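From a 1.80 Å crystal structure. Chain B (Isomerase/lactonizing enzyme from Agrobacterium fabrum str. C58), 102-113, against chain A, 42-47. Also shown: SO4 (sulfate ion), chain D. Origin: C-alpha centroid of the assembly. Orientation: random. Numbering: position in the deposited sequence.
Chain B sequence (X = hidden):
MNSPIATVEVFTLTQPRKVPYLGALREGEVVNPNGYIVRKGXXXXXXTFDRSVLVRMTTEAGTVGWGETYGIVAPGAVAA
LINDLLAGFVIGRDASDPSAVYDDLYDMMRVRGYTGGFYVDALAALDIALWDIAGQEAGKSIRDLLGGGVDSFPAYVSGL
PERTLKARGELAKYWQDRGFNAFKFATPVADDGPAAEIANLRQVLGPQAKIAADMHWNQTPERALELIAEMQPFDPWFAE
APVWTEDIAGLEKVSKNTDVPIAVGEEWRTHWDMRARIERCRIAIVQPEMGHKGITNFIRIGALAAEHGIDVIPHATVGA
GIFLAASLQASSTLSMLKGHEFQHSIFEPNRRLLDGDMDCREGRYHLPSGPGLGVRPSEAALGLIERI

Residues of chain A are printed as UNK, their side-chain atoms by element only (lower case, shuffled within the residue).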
ATOM      1  N   TYR B 102       2.851   7.410 -16.093  1.00 22.11           N
ATOM      2  CA  TYR B 102       2.636   7.156 -14.656  1.00 18.03           C
ATOM      3  C   TYR B 102       1.170   6.733 -14.416  1.00 21.57           C
ATOM      4  O   TYR B 102       0.891   5.729 -13.734  1.00 21.18           O
ATOM      5  CB  TYR B 102       2.967   8.388 -13.757  1.00 20.36           C
ATOM      6  CG  TYR B 102       2.403   8.210 -12.360  1.00 21.05           C
ATOM      7  CD1 TYR B 102       3.103   7.469 -11.401  1.00 20.38           C
ATOM      8  CD2 TYR B 102       1.152   8.719 -12.012  1.00 17.72           C
ATOM      9  CE1 TYR B 102       2.560   7.253 -10.147  1.00 16.48           C
ATOM     10  CE2 TYR B 102       0.595   8.498 -10.777  1.00 20.31           C
ATOM     11  CZ  TYR B 102       1.312   7.753  -9.840  1.00 20.03           C
ATOM     12  OH  TYR B 102       0.795   7.540  -8.589  1.00 20.48           O
ATOM     13  N   ASP B 103       0.241   7.512 -14.972  1.00 18.91           N
ATOM     14  CA  ASP B 103      -1.175   7.272 -14.743  1.00 20.84           C
ATOM     15  C   ASP B 103      -1.606   5.886 -15.243  1.00 20.04           C
ATOM     16  O   ASP B 103      -2.329   5.178 -14.541  1.00 17.95           O
ATOM     17  CB  ASP B 103      -2.002   8.364 -15.416  1.00 21.01           C
ATOM     18  CG  ASP B 103      -2.046   9.635 -14.599  1.00 24.68           C
ATOM     19  OD1 ASP B 103      -1.721   9.593 -13.393  1.00 24.45           O
ATOM     20  OD2 ASP B 103      -2.412  10.686 -15.168  1.00 22.07           O
ATOM     21  N   ASP B 104      -1.138   5.510 -16.430  1.00 22.39           N
ATOM     22  CA  ASP B 104      -1.438   4.176 -16.974  1.00 24.65           C
ATOM     23  C   ASP B 104      -0.919   3.063 -16.050  1.00 26.01           C
ATOM     24  O   ASP B 104      -1.660   2.127 -15.738  1.00 20.56           O
ATOM     25  CB  ASP B 104      -0.855   4.015 -18.371  1.00 19.04           C
ATOM     26  CG  ASP B 104      -1.608   4.825 -19.426  1.00 24.85           C
ATOM     27  OD1 ASP B 104      -2.701   5.337 -19.136  1.00 26.64           O
ATOM     28  OD2 ASP B 104      -1.089   4.928 -20.551  1.00 26.90           O
ATOM     29  N   LEU B 105       0.323   3.201 -15.578  1.00 18.42           N
ATOM     30  CA  LEU B 105       0.906   2.221 -14.642  1.00 19.21           C
ATOM     31  C   LEU B 105       0.149   2.123 -13.318  1.00 20.41           C
ATOM     32  O   LEU B 105      -0.151   1.009 -12.840  1.00 17.82           O
ATOM     33  CB  LEU B 105       2.391   2.507 -14.408  1.00 17.86           C
ATOM     34  CG  LEU B 105       3.315   2.509 -15.637  1.00 15.84           C
ATOM     35  CD1 LEU B 105       4.769   2.781 -15.176  1.00 20.73           C
ATOM     36  CD2 LEU B 105       3.232   1.171 -16.364  1.00 16.68           C
ATOM     37  N   TYR B 106      -0.199   3.281 -12.749  1.00 20.83           N
ATOM     38  CA  TYR B 106      -0.967   3.335 -11.506  1.00 19.75           C
ATOM     39  C   TYR B 106      -2.313   2.638 -11.682  1.00 18.68           C
ATOM     40  O   TYR B 106      -2.729   1.848 -10.839  1.00 18.83           O
ATOM     41  CB  TYR B 106      -1.187   4.785 -11.062  1.00 20.67           C
ATOM     42  CG  TYR B 106      -1.982   4.938  -9.786  1.00 22.24           C
ATOM     43  CD1 TYR B 106      -1.373   4.776  -8.529  1.00 17.22           C
ATOM     44  CD2 TYR B 106      -3.340   5.262  -9.833  1.00 18.75           C
ATOM     45  CE1 TYR B 106      -2.114   4.940  -7.343  1.00 16.85           C
ATOM     46  CE2 TYR B 106      -4.085   5.417  -8.674  1.00 19.12           C
ATOM     47  CZ  TYR B 106      -3.478   5.256  -7.437  1.00 21.17           C
ATOM     48  OH  TYR B 106      -4.258   5.443  -6.334  1.00 21.69           O
ATOM     49  N   ASP B 107      -2.977   2.952 -12.797  1.00 18.43           N
ATOM     50  CA  ASP B 107      -4.298   2.407 -13.091  1.00 17.09           C
ATOM     51  C   ASP B 107      -4.359   0.883 -13.209  1.00 22.08           C
ATOM     52  O   ASP B 107      -5.445   0.307 -13.020  1.00 21.32           O
ATOM     53  CB  ASP B 107      -4.850   3.035 -14.370  1.00 18.39           C
ATOM     54  CG  ASP B 107      -5.318   4.451 -14.172  1.00 29.18           C
ATOM     55  OD1 ASP B 107      -5.411   4.922 -13.007  1.00 23.76           O
ATOM     56  OD2 ASP B 107      -5.637   5.098 -15.199  1.00 27.03           O
ATOM     57  N   MET B 108      -3.221   0.238 -13.489  1.00 17.44           N
ATOM     58  CA  MET B 108      -3.193  -1.218 -13.677  1.00 18.26           C
ATOM     59  C   MET B 108      -3.635  -1.973 -12.422  1.00 22.15           C
ATOM     60  O   MET B 108      -4.237  -3.057 -12.525  1.00 19.80           O
ATOM     61  CB  MET B 108      -1.828  -1.740 -14.153  1.00 19.54           C
ATOM     62  CG  MET B 108      -1.447  -1.336 -15.594  1.00 17.72           C
ATOM     63  SD  MET B 108      -0.135  -2.321 -16.227  1.00 20.55           S
ATOM     64  CE  MET B 108       1.215  -1.857 -15.114  1.00 19.01           C
ATOM     65  N   MET B 109      -3.334  -1.409 -11.238  1.00 19.37           N
ATOM     66  CA  MET B 109      -3.494  -2.141  -9.977  1.00 15.02           C
ATOM     67  C   MET B 109      -4.382  -1.442  -8.941  1.00 19.52           C
ATOM     68  O   MET B 109      -4.600  -1.973  -7.846  1.00 18.50           O
ATOM     69  CB  MET B 109      -2.117  -2.500  -9.378  1.00 14.70           C
ATOM     70  CG  MET B 109      -1.315  -3.531 -10.206  1.00 18.01           C
ATOM     71  SD  MET B 109      -2.053  -5.197 -10.162  1.00 19.57           S
ATOM     72  CE  MET B 109      -1.347  -5.882  -8.666  1.00 21.11           C
ATOM     73  N   ARG B 110      -4.895  -0.251  -9.275  1.00 17.97           N
ATOM     74  CA  ARG B 110      -5.639   0.561  -8.306  1.00 18.35           C
ATOM     75  C   ARG B 110      -6.885  -0.115  -7.743  1.00 22.00           C
ATOM     76  O   ARG B 110      -7.131  -0.026  -6.547  1.00 22.96           O
ATOM     77  CB  ARG B 110      -5.921   1.977  -8.830  1.00 21.52           C
ATOM     78  CG  ARG B 110      -6.976   2.043  -9.905  1.00 26.10           C
ATOM     79  CD  ARG B 110      -7.049   3.425 -10.530  1.00 30.94           C
ATOM     80  NE  ARG B 110      -7.605   4.410  -9.614  1.00 27.02           N
ATOM     81  CZ  ARG B 110      -8.270   5.504  -9.998  1.00 33.37           C
ATOM     82  NH1 ARG B 110      -8.472   5.749 -11.286  1.00 30.48           N
ATOM     83  NH2 ARG B 110      -8.742   6.346  -9.096  1.00 26.06           N
ATOM     84  N   VAL B 111      -7.613  -0.868  -8.567  1.00 18.01           N
ATOM     85  CA  VAL B 111      -8.843  -1.526  -8.074  1.00 20.61           C
ATOM     86  C   VAL B 111      -8.575  -2.685  -7.114  1.00 20.25           C
ATOM     87  O   VAL B 111      -9.476  -3.102  -6.387  1.00 21.96           O
ATOM     88  CB  VAL B 111      -9.788  -2.010  -9.208  1.00 20.95           C
ATOM     89  CG1 VAL B 111     -10.112  -0.878 -10.177  1.00 27.29           C
ATOM     90  CG2 VAL B 111      -9.227  -3.242  -9.941  1.00 20.93           C
ATOM     91  N   ARG B 112      -7.342  -3.207  -7.120  1.00 20.83           N
ATOM     92  CA  ARG B 112      -6.951  -4.245  -6.169  1.00 19.10           C
ATOM     93  C   ARG B 112      -6.331  -3.675  -4.882  1.00 19.27           C
ATOM     94  O   ARG B 112      -5.930  -4.424  -4.006  1.00 17.52           O
ATOM     95  CB  ARG B 112      -5.983  -5.237  -6.807  1.00 15.59           C
ATOM     96  CG  ARG B 112      -6.587  -5.987  -8.027  1.00 18.99           C
ATOM     97  CD  ARG B 112      -5.719  -7.149  -8.475  1.00 18.44           C
ATOM     98  NE  ARG B 112      -6.292  -7.777  -9.668  1.00 19.32           N
ATOM     99  CZ  ARG B 112      -6.006  -7.436 -10.926  1.00 23.95           C
ATOM    100  NH1 ARG B 112      -5.136  -6.464 -11.192  1.00 18.57           N
ATOM    101  NH2 ARG B 112      -6.601  -8.083 -11.938  1.00 19.60           N
ATOM    102  N   GLY B 113      -6.284  -2.357  -4.780  1.00 18.99           N
ATOM    103  CA  GLY B 113      -5.900  -1.704  -3.527  1.00 19.14           C
ATOM    104  C   GLY B 113      -4.396  -1.424  -3.437  1.00 21.32           C
ATOM    105  O   GLY B 113      -3.887  -1.114  -2.357  1.00 21.24           O
TER
ATOM    106  N   UNK A  42     -11.144  -0.614 -18.598  1.00 30.07           N
ATOM    107  CA  UNK A  42     -10.999  -0.229 -17.185  1.00 27.59           C
ATOM    108  C   UNK A  42      -9.536  -0.011 -16.742  1.00 24.35           C
ATOM    109  O   UNK A  42      -9.282   0.305 -15.580  1.00 27.20           O
ATOM    110  c   UNK A  42     -11.724  -1.217 -16.254  1.00 36.73           C
ATOM    111  n   UNK A  42     -11.650  -3.497 -15.449  1.00 27.75           N
ATOM    112  o   UNK A  42     -10.041  -2.857 -16.846  1.00 27.53           O
ATOM    113  c   UNK A  42     -11.056  -2.602 -16.205  1.00 34.32           C
ATOM    114  N   UNK A  43      -8.616  -0.200 -17.690  1.00 20.24           N
ATOM    115  CA  UNK A  43      -7.191   0.105 -17.553  1.00 23.60           C
ATOM    116  C   UNK A  43      -6.477  -0.801 -16.525  1.00 24.72           C
ATOM    117  O   UNK A  43      -5.326  -0.557 -16.172  1.00 22.21           O
ATOM    118  n   UNK A  43      -6.012   5.316 -19.712  1.00 83.77           N
ATOM    119  c   UNK A  43      -7.800   3.861 -18.023  1.00 59.40           C
ATOM    120  n   UNK A  43      -4.759   5.909 -17.875  1.00 85.05           N
ATOM    121  n   UNK A  43      -6.625   4.607 -17.591  1.00 84.05           N
ATOM    122  c   UNK A  43      -5.802   5.273 -18.397  1.00 92.17           C
ATOM    123  c   UNK A  43      -7.417   2.463 -18.455  1.00 37.65           C
ATOM    124  c   UNK A  43      -6.981   1.600 -17.275  1.00 27.11           C
ATOM    125  N   UNK A  44      -7.173  -1.859 -16.100  1.00 20.61           N
ATOM    126  CA  UNK A  44      -6.697  -2.816 -15.108  1.00 18.56           C
ATOM    127  C   UNK A  44      -5.883  -3.922 -15.784  1.00 21.01           C
ATOM    128  O   UNK A  44      -6.253  -4.409 -16.852  1.00 20.53           O
ATOM    129  c   UNK A  44      -7.890  -3.376 -14.308  1.00 19.47           C
ATOM    130  c   UNK A  44      -7.464  -4.433 -13.276  1.00 18.01           C
ATOM    131  o   UNK A  44      -8.551  -2.287 -13.647  1.00 23.47           O
ATOM    132  N   UNK A  45      -4.773  -4.330 -15.159  1.00 17.45           N
ATOM    133  CA  UNK A  45      -3.987  -5.453 -15.656  1.00 16.70           C
ATOM    134  C   UNK A  45      -4.548  -6.785 -15.159  1.00 18.76           C
ATOM    135  O   UNK A  45      -5.066  -6.876 -14.041  1.00 18.50           O
ATOM    136  c   UNK A  45      -1.576  -6.212 -16.164  1.00 18.72           C
ATOM    137  c   UNK A  45      -2.466  -5.309 -15.284  1.00 17.89           C
ATOM    138  c   UNK A  45      -2.228  -5.573 -13.784  1.00 18.86           C
ATOM    139  N   UNK A  46      -4.449  -7.806 -16.010  1.00 19.89           N
ATOM    140  CA  UNK A  46      -4.897  -9.183 -15.700  1.00 20.03           C
ATOM    141  C   UNK A  46      -3.801 -10.161 -16.068  1.00 14.80           C
ATOM    142  O   UNK A  46      -3.090  -9.944 -17.058  1.00 17.15           O
ATOM    143  c   UNK A  46      -6.181  -9.530 -16.489  1.00 19.82           C
ATOM    144  c   UNK A  46      -9.224  -8.274 -14.538  1.00 23.65           C
ATOM    145  c   UNK A  46      -7.568  -7.426 -16.610  1.00 21.63           C
ATOM    146  c   UNK A  46      -9.438  -7.032 -15.139  1.00 25.84           C
ATOM    147  c   UNK A  46      -7.338  -8.673 -16.030  1.00 18.31           C
ATOM    148  c   UNK A  46      -8.172  -9.095 -14.990  1.00 21.78           C
ATOM    149  o   UNK A  46     -10.470  -6.222 -14.729  1.00 26.75           O
ATOM    150  c   UNK A  46      -8.620  -6.596 -16.183  1.00 21.13           C
ATOM    151  N   UNK A  47      -3.697 -11.271 -15.309  1.00 17.87           N
ATOM    152  CA  UNK A  47      -2.838 -12.361 -15.677  1.00 16.89           C
ATOM    153  C   UNK A  47      -3.505 -13.230 -16.748  1.00 16.26           C
ATOM    154  O   UNK A  47      -4.750 -13.246 -16.847  1.00 19.13           O
ATOM    155  c   UNK A  47      -4.469 -11.547 -14.070  1.00 22.63           C
ATOM    156  c   UNK A  47      -4.087 -12.979 -13.706  1.00 14.76           C
ATOM    157  c   UNK A  47      -2.750 -13.186 -14.388  1.00 14.14           C
TER
HETATM  158  S   SO4 D1007     -11.338  -8.110 -11.038  0.50 14.52           S
HETATM  159  O1  SO4 D1007     -10.131  -7.422 -10.586  0.50 35.26           O
HETATM  160  O2  SO4 D1007     -11.723  -7.501 -12.316  0.50 22.15           O
HETATM  161  O3  SO4 D1007     -11.087  -9.534 -11.223  0.50 31.10           O
HETATM  162  O4  SO4 D1007     -12.391  -7.910 -10.049  0.50 22.46           O
HETATM  163  O   HOH W   1      -7.862   1.454 -13.644  1.00 31.67           O
HETATM  164  O   HOH W   2      -3.411   0.984 -17.397  1.00 22.71           O
HETATM  165  O   HOH W   3      -7.001  -1.350 -11.473  1.00 21.43           O

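Position 42 of chain A carries two side-chain carbons, the second bearing one oxygen and one nitrogen: a short amide. It makes no direct contact with chain B, but its backbone O accepts a 2.7 Å hydrogen bond from water 1, which also donates to Asp B107 O at 2.7 Å. The residue is Asn A42. Its amide suits a local role, since it can accept and donate at once: OD1 receives the backbone N of position 44 at 3.1 Å.

Position 43 has three carbons, a nitrogen, then a carbon carrying two more nitrogens. The atom pattern is a guanidinium on a three-carbon chain, and it ends among the carboxylates of Asp B104 and Asp B107: Arg A43. NE donates to Asp B107 OD2 at 2.6 Å, and NH2 reaches the same OD2 at 2.9 Å; NH2 also forms a salt bridge with Asp B104 OD1 at 2.5 Å. A long cationic side chain with several N-H groups can serve two acids one helical turn apart.

At position 44, a carbon carries one oxygen and one carbon. CB points away overall, yet the oxygen lies 2.8 Å from water 3, which donates to Asp B107 O and accepts from Val B111 N, and the terminal carbon packs 3.7 Å from Arg B112 NH1. This branched hydroxyl side chain is Thr A44, polar on one branch and apolar on the other.

Position 45 shows three carbons, one bearing the other two. CB lies 3.8 Å from Met B108 CB, and a terminal carbon 3.6 Å from Met B109 SD. With no polar atom, this is Val A45, a compact branched hydrocarbon that fits a buried site beside two methionines.

Position 46 holds one carbon followed by a six-carbon ring bearing an oxygen. Arg B112 NH2 approaches a ring carbon at 3.6 Å, though the cation-pi interaction is at most weak. The residue is Tyr A46. Its OH donates to sulfate O2 at 3.0 Å and accepts from Asn A42 ND2 at 3.1 Å, uses that require the phenol oxygen.

Position 47 has three carbons closing a ring onto the backbone N, and none lies within 4.5 Å of the chain B stretch: Pro A47, with no amide hydrogen to donate.

The contact joins two copies of one protein. Salt bridges fasten Arg A43 to the helix. One backbone hydrogen bond, Val A45 N to Met B108 O, 3.0 Å, is joined by the Arg B112 side chain, whose NH1 and NH2 both donate to Val A45 O at 2.9 Å. Water 2 adds a bridge, donating to Arg A43 O and Asp B104 O, each at 2.7 Å.

Chain A (42-47) NRTVYP
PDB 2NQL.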